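Abbfa_003403 (Acinetobacter baumannii, PDB 4ZXH) is a four-domain nonribosomal peptide synthetase whose condensation, adenylation, carrier and thioesterase domains probably activate an amino acid, couple it to a partner and release the product. Local coordinates at residues A[899-904]-A[909-914]; A[923-928]-A[935-940]. All coordinates share one frame; numbering follows the deposited sequence.

In the fold
Both contacts lie in the C-terminal subdomain of the adenylation domain. Along the chain, strand 893-903 turns back into strand 907-916, and interaction 1 closes that hairpin across a short turn. The chain then enters helix 921-931. Interaction 2 closes a second short loop, where the segment 935-940 folds back against this helix before strand 940-943 begins. The two loops follow in series and neither crosses the other. They meet at the sheet: L910 and A912 of interaction 1 pair through their backbones with S939 and A940 of interaction 2. Strand 907-916 is the middle strand of a three-stranded sheet, between 893-903 and 940-943.

Interaction 1 of 2, residues A[899-904]-A[909-914]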
# COMPACT_ATOMS: atom_id res chain seq x y z
N LEU A 899 -6.98 11.16 -7.18
CA LEU A 899 -6.33 11.59 -8.42
C LEU A 899 -4.84 11.79 -8.22
O LEU A 899 -4.37 11.99 -7.09
CB LEU A 899 -6.94 12.90 -8.96
CG LEU A 899 -8.46 13.00 -9.11
CD1 LEU A 899 -8.88 14.41 -9.58
CD2 LEU A 899 -9.01 11.93 -10.03
N VAL A 900 -4.10 11.74 -9.32
CA VAL A 900 -2.71 12.16 -9.29
C VAL A 900 -2.65 13.62 -9.74
O VAL A 900 -3.28 13.98 -10.73
CB VAL A 900 -1.84 11.27 -10.20
CG1 VAL A 900 -0.41 11.79 -10.23
CG2 VAL A 900 -1.88 9.82 -9.73
N LYS A 901 -1.92 14.45 -9.00
CA LYS A 901 -1.72 15.85 -9.38
C LYS A 901 -0.23 16.20 -9.40
O LYS A 901 0.56 15.56 -8.71
CB LYS A 901 -2.45 16.80 -8.44
CG LYS A 901 -3.96 16.68 -8.45
CD LYS A 901 -4.60 17.21 -9.73
CE LYS A 901 -6.12 17.08 -9.63
NZ LYS A 901 -6.85 17.65 -10.79
N THR A 902 0.13 17.22 -10.18
CA THR A 902 1.52 17.66 -10.30
C THR A 902 1.85 18.79 -9.30
O THR A 902 0.95 19.55 -8.93
CB THR A 902 1.81 18.12 -11.74
OG1 THR A 902 1.44 17.07 -12.64
CG2 THR A 902 3.28 18.46 -11.94
N THR A 903 3.11 18.88 -8.87
CA THR A 903 3.52 19.83 -7.81
C THR A 903 4.96 20.32 -7.91
O THR A 903 5.87 19.51 -8.10
CB THR A 903 3.35 19.20 -6.43
OG1 THR A 903 1.97 18.89 -6.23
CG2 THR A 903 3.84 20.13 -5.33
N GLY A 904 5.16 21.62 -7.73
CA GLY A 904 6.49 22.21 -7.70
C GLY A 904 7.26 21.94 -8.97
O GLY A 904 6.98 22.52 -10.02
N LYS A 909 1.87 13.70 -6.95
CA LYS A 909 1.35 13.29 -5.65
C LYS A 909 -0.11 12.88 -5.76
O LYS A 909 -0.84 13.35 -6.64
CB LYS A 909 1.50 14.41 -4.63
CG LYS A 909 2.90 14.68 -4.10
CD LYS A 909 2.84 15.90 -3.16
CE LYS A 909 4.16 16.25 -2.48
NZ LYS A 909 4.60 15.22 -1.49
N LEU A 910 -0.53 12.01 -4.85
CA LEU A 910 -1.90 11.52 -4.75
C LEU A 910 -2.77 12.41 -3.89
O LEU A 910 -2.34 12.84 -2.82
CB LEU A 910 -1.90 10.12 -4.16
CG LEU A 910 -1.33 9.07 -5.09
CD1 LEU A 910 -1.18 7.76 -4.32
CD2 LEU A 910 -2.27 8.91 -6.22
N VAL A 911 -4.01 12.65 -4.34
CA VAL A 911 -5.04 13.43 -3.62
C VAL A 911 -6.28 12.59 -3.40
O VAL A 911 -6.79 11.96 -4.34
CB VAL A 911 -5.49 14.67 -4.40
CG1 VAL A 911 -6.30 15.62 -3.52
CG2 VAL A 911 -4.30 15.36 -4.98
N ALA A 912 -6.82 12.61 -2.19
CA ALA A 912 -8.06 11.89 -1.94
C ALA A 912 -9.19 12.84 -1.62
O ALA A 912 -9.11 13.59 -0.64
CB ALA A 912 -7.88 10.88 -0.81
N TYR A 913 -10.23 12.82 -2.44
CA TYR A 913 -11.46 13.57 -2.14
C TYR A 913 -12.50 12.63 -1.49
O TYR A 913 -12.68 11.49 -1.96
CB TYR A 913 -12.04 14.20 -3.41
CG TYR A 913 -11.07 15.06 -4.20
CD1 TYR A 913 -11.02 16.44 -4.02
CD2 TYR A 913 -10.20 14.48 -5.10
CE1 TYR A 913 -10.12 17.24 -4.73
CE2 TYR A 913 -9.30 15.25 -5.82
CZ TYR A 913 -9.26 16.63 -5.63
OH TYR A 913 -8.36 17.39 -6.35
N VAL A 914 -13.15 13.07 -0.42
CA VAL A 914 -14.13 12.21 0.26
C VAL A 914 -15.41 12.95 0.63
O VAL A 914 -15.39 14.16 0.89
CB VAL A 914 -13.53 11.57 1.52
CG1 VAL A 914 -12.40 10.60 1.15
CG2 VAL A 914 -13.01 12.64 2.45
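L899 and Y913 meet at about a right angle. The leucine brings its CD1 branch to the tyrosine ring, 3.9 Å from CE2, and approaches it obliquely. Y913 has CG anti to its own carbonyl carbon (chi1 -53°), which brings the ring close to L899 and K901 of the neighbouring strand. K901 crosses the same tyrosine near its hydroxyl, with CE 4.0 Å from OH. The K901 chain bends at chi2 (-71°), and nearer the backbone CG of K901 lies 3.7 Å from CG2 of V911. These are contacts of the aliphatic part of the lysine. The tyrosine OH is hydrogen-bonded elsewhere, to the carbonyl of P961, and F960 meets the ring edge-to-face.

Strands 893-903 and 907-916 form an antiparallel beta hairpin in the C-terminal subdomain of the adenylation domain. L899 with V911 and K901 with K909 are hydrogen-bonded pairs. The N of V911 donates to O of L899 at 2.9 Å, and N of L899 returns a bond to O of V911. At the other pair, N of K901 reaches O of K909 at 2.8 Å with an almost straight N-H...O angle of 174°. The reciprocal bond runs from N of K909 to O of K901.

Between them V900 and L910 make a non-hydrogen-bonded pair on the other face of the sheet. Their side chains slant across each other, and CG2 of V900 touches CD2 of L910 at 3.6 Å. On this face L910 also packs on L880 and I883 of helix 880-888.

Interaction 2 of 2, residues A[923-928]-A[935-940]; sequences GLKKNL and YMVPSA
This is a small van der Waals contact between helix 921-931 and the loop that leads from it into strand 940-943. No hydrogen bond joins the two segments. Its apolar part is the pair L928 and P938. L928 points from the helix toward the loop and sets its CD1 branch against the proline ring, 3.7 Å from CD of P938. CG of P938 lies 4.1 Å from CD1 of L928. The leucine and proline side chains cross at about a right angle. V937 adds a looser touch, with CG2 4.1 Å from the carbonyl oxygen of L928.

One turn earlier in the helix, K925 joins in through its carbon chain. With CG swung anti to N (chi1 -173°) and bends at chi2 and chi4, the K925 chain is carried out to the loop. CE of K925 comes within 4.0 Å of O of P938 and 4.2 Å of CG1 of V937.

L928 also packs on V886 and L887 of helix 880-888 and on F941 of strand 940-943, while P938 lies on A912 of strand 907-916. The contact therefore sits where two helices meet the sheet.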
# COMPACT_ATOMS: atom_id res chain seq x y z
N GLY A 923 -7.75 11.04 10.92
CA GLY A 923 -8.26 9.70 11.11
C GLY A 923 -8.18 8.88 9.84
O GLY A 923 -7.93 7.67 9.90
N LEU A 924 -8.37 9.52 8.69
CA LEU A 924 -8.27 8.84 7.39
C LEU A 924 -6.84 8.40 7.10
O LEU A 924 -6.58 7.23 6.83
CB LEU A 924 -8.77 9.73 6.26
CG LEU A 924 -10.27 10.03 6.27
CD1 LEU A 924 -10.65 10.85 5.07
CD2 LEU A 924 -11.07 8.75 6.33
N LYS A 925 -5.93 9.36 7.16
CA LYS A 925 -4.51 9.11 6.98
C LYS A 925 -4.05 7.89 7.80
O LYS A 925 -3.45 6.97 7.25
CB LYS A 925 -3.71 10.35 7.38
CG LYS A 925 -2.21 10.31 7.09
CD LYS A 925 -1.90 10.71 5.67
CE LYS A 925 -0.40 10.82 5.47
NZ LYS A 925 0.17 12.01 6.15
N LYS A 926 -4.36 7.88 9.10
CA LYS A 926 -3.99 6.78 9.99
C LYS A 926 -4.51 5.45 9.47
O LYS A 926 -3.79 4.45 9.43
CB LYS A 926 -4.52 6.99 11.40
CG LYS A 926 -4.04 8.26 12.09
CD LYS A 926 -2.56 8.24 12.40
CE LYS A 926 -2.23 9.32 13.40
NZ LYS A 926 -2.97 9.09 14.68
N ASN A 927 -5.78 5.45 9.08
CA ASN A 927 -6.43 4.23 8.62
C ASN A 927 -5.80 3.67 7.34
O ASN A 927 -5.46 2.48 7.28
CB ASN A 927 -7.92 4.47 8.39
CG ASN A 927 -8.70 3.19 8.17
OD1 ASN A 927 -8.71 2.63 7.07
ND2 ASN A 927 -9.39 2.74 9.21
N LEU A 928 -5.65 4.51 6.32
CA LEU A 928 -5.08 4.05 5.07
C LEU A 928 -3.64 3.56 5.27
O LEU A 928 -3.20 2.61 4.62
CB LEU A 928 -5.12 5.14 4.00
CG LEU A 928 -6.48 5.74 3.61
CD1 LEU A 928 -6.30 6.52 2.34
CD2 LEU A 928 -7.54 4.69 3.44
N TYR A 935 3.33 3.42 -0.71
CA TYR A 935 3.35 4.24 -1.91
C TYR A 935 1.94 4.57 -2.40
O TYR A 935 1.77 5.42 -3.26
CB TYR A 935 4.16 3.58 -3.03
CG TYR A 935 3.64 2.27 -3.58
CD1 TYR A 935 4.07 1.05 -3.05
CD2 TYR A 935 2.74 2.25 -4.65
CE1 TYR A 935 3.60 -0.16 -3.57
CE2 TYR A 935 2.27 1.04 -5.17
CZ TYR A 935 2.71 -0.16 -4.62
OH TYR A 935 2.23 -1.35 -5.13
N MET A 936 0.92 3.91 -1.85
CA MET A 936 -0.45 4.20 -2.24
C MET A 936 -1.22 5.09 -1.24
O MET A 936 -2.43 5.27 -1.36
CB MET A 936 -1.19 2.88 -2.49
CG MET A 936 -0.63 2.16 -3.70
SD MET A 936 -1.26 0.51 -4.02
CE MET A 936 -2.92 0.89 -4.57
N VAL A 937 -0.51 5.64 -0.26
CA VAL A 937 -1.14 6.51 0.73
C VAL A 937 -1.10 7.96 0.30
O VAL A 937 -0.02 8.53 0.15
CB VAL A 937 -0.46 6.41 2.09
CG1 VAL A 937 -1.08 7.43 3.06
CG2 VAL A 937 -0.56 5.00 2.63
N PRO A 938 -2.29 8.58 0.11
CA PRO A 938 -2.40 9.95 -0.42
C PRO A 938 -1.67 10.97 0.41
O PRO A 938 -1.57 10.83 1.63
CB PRO A 938 -3.91 10.20 -0.39
CG PRO A 938 -4.51 8.86 -0.56
CD PRO A 938 -3.60 7.94 0.23
N SER A 939 -1.15 12.00 -0.25
CA SER A 939 -0.46 13.09 0.42
C SER A 939 -1.44 14.20 0.84
O SER A 939 -1.04 15.10 1.58
CB SER A 939 0.61 13.69 -0.48
OG SER A 939 1.34 12.68 -1.15
N ALA A 940 -2.69 14.14 0.38
CA ALA A 940 -3.69 15.16 0.71
C ALA A 940 -5.12 14.62 0.74
O ALA A 940 -5.49 13.75 -0.04
CB ALA A 940 -3.59 16.32 -0.26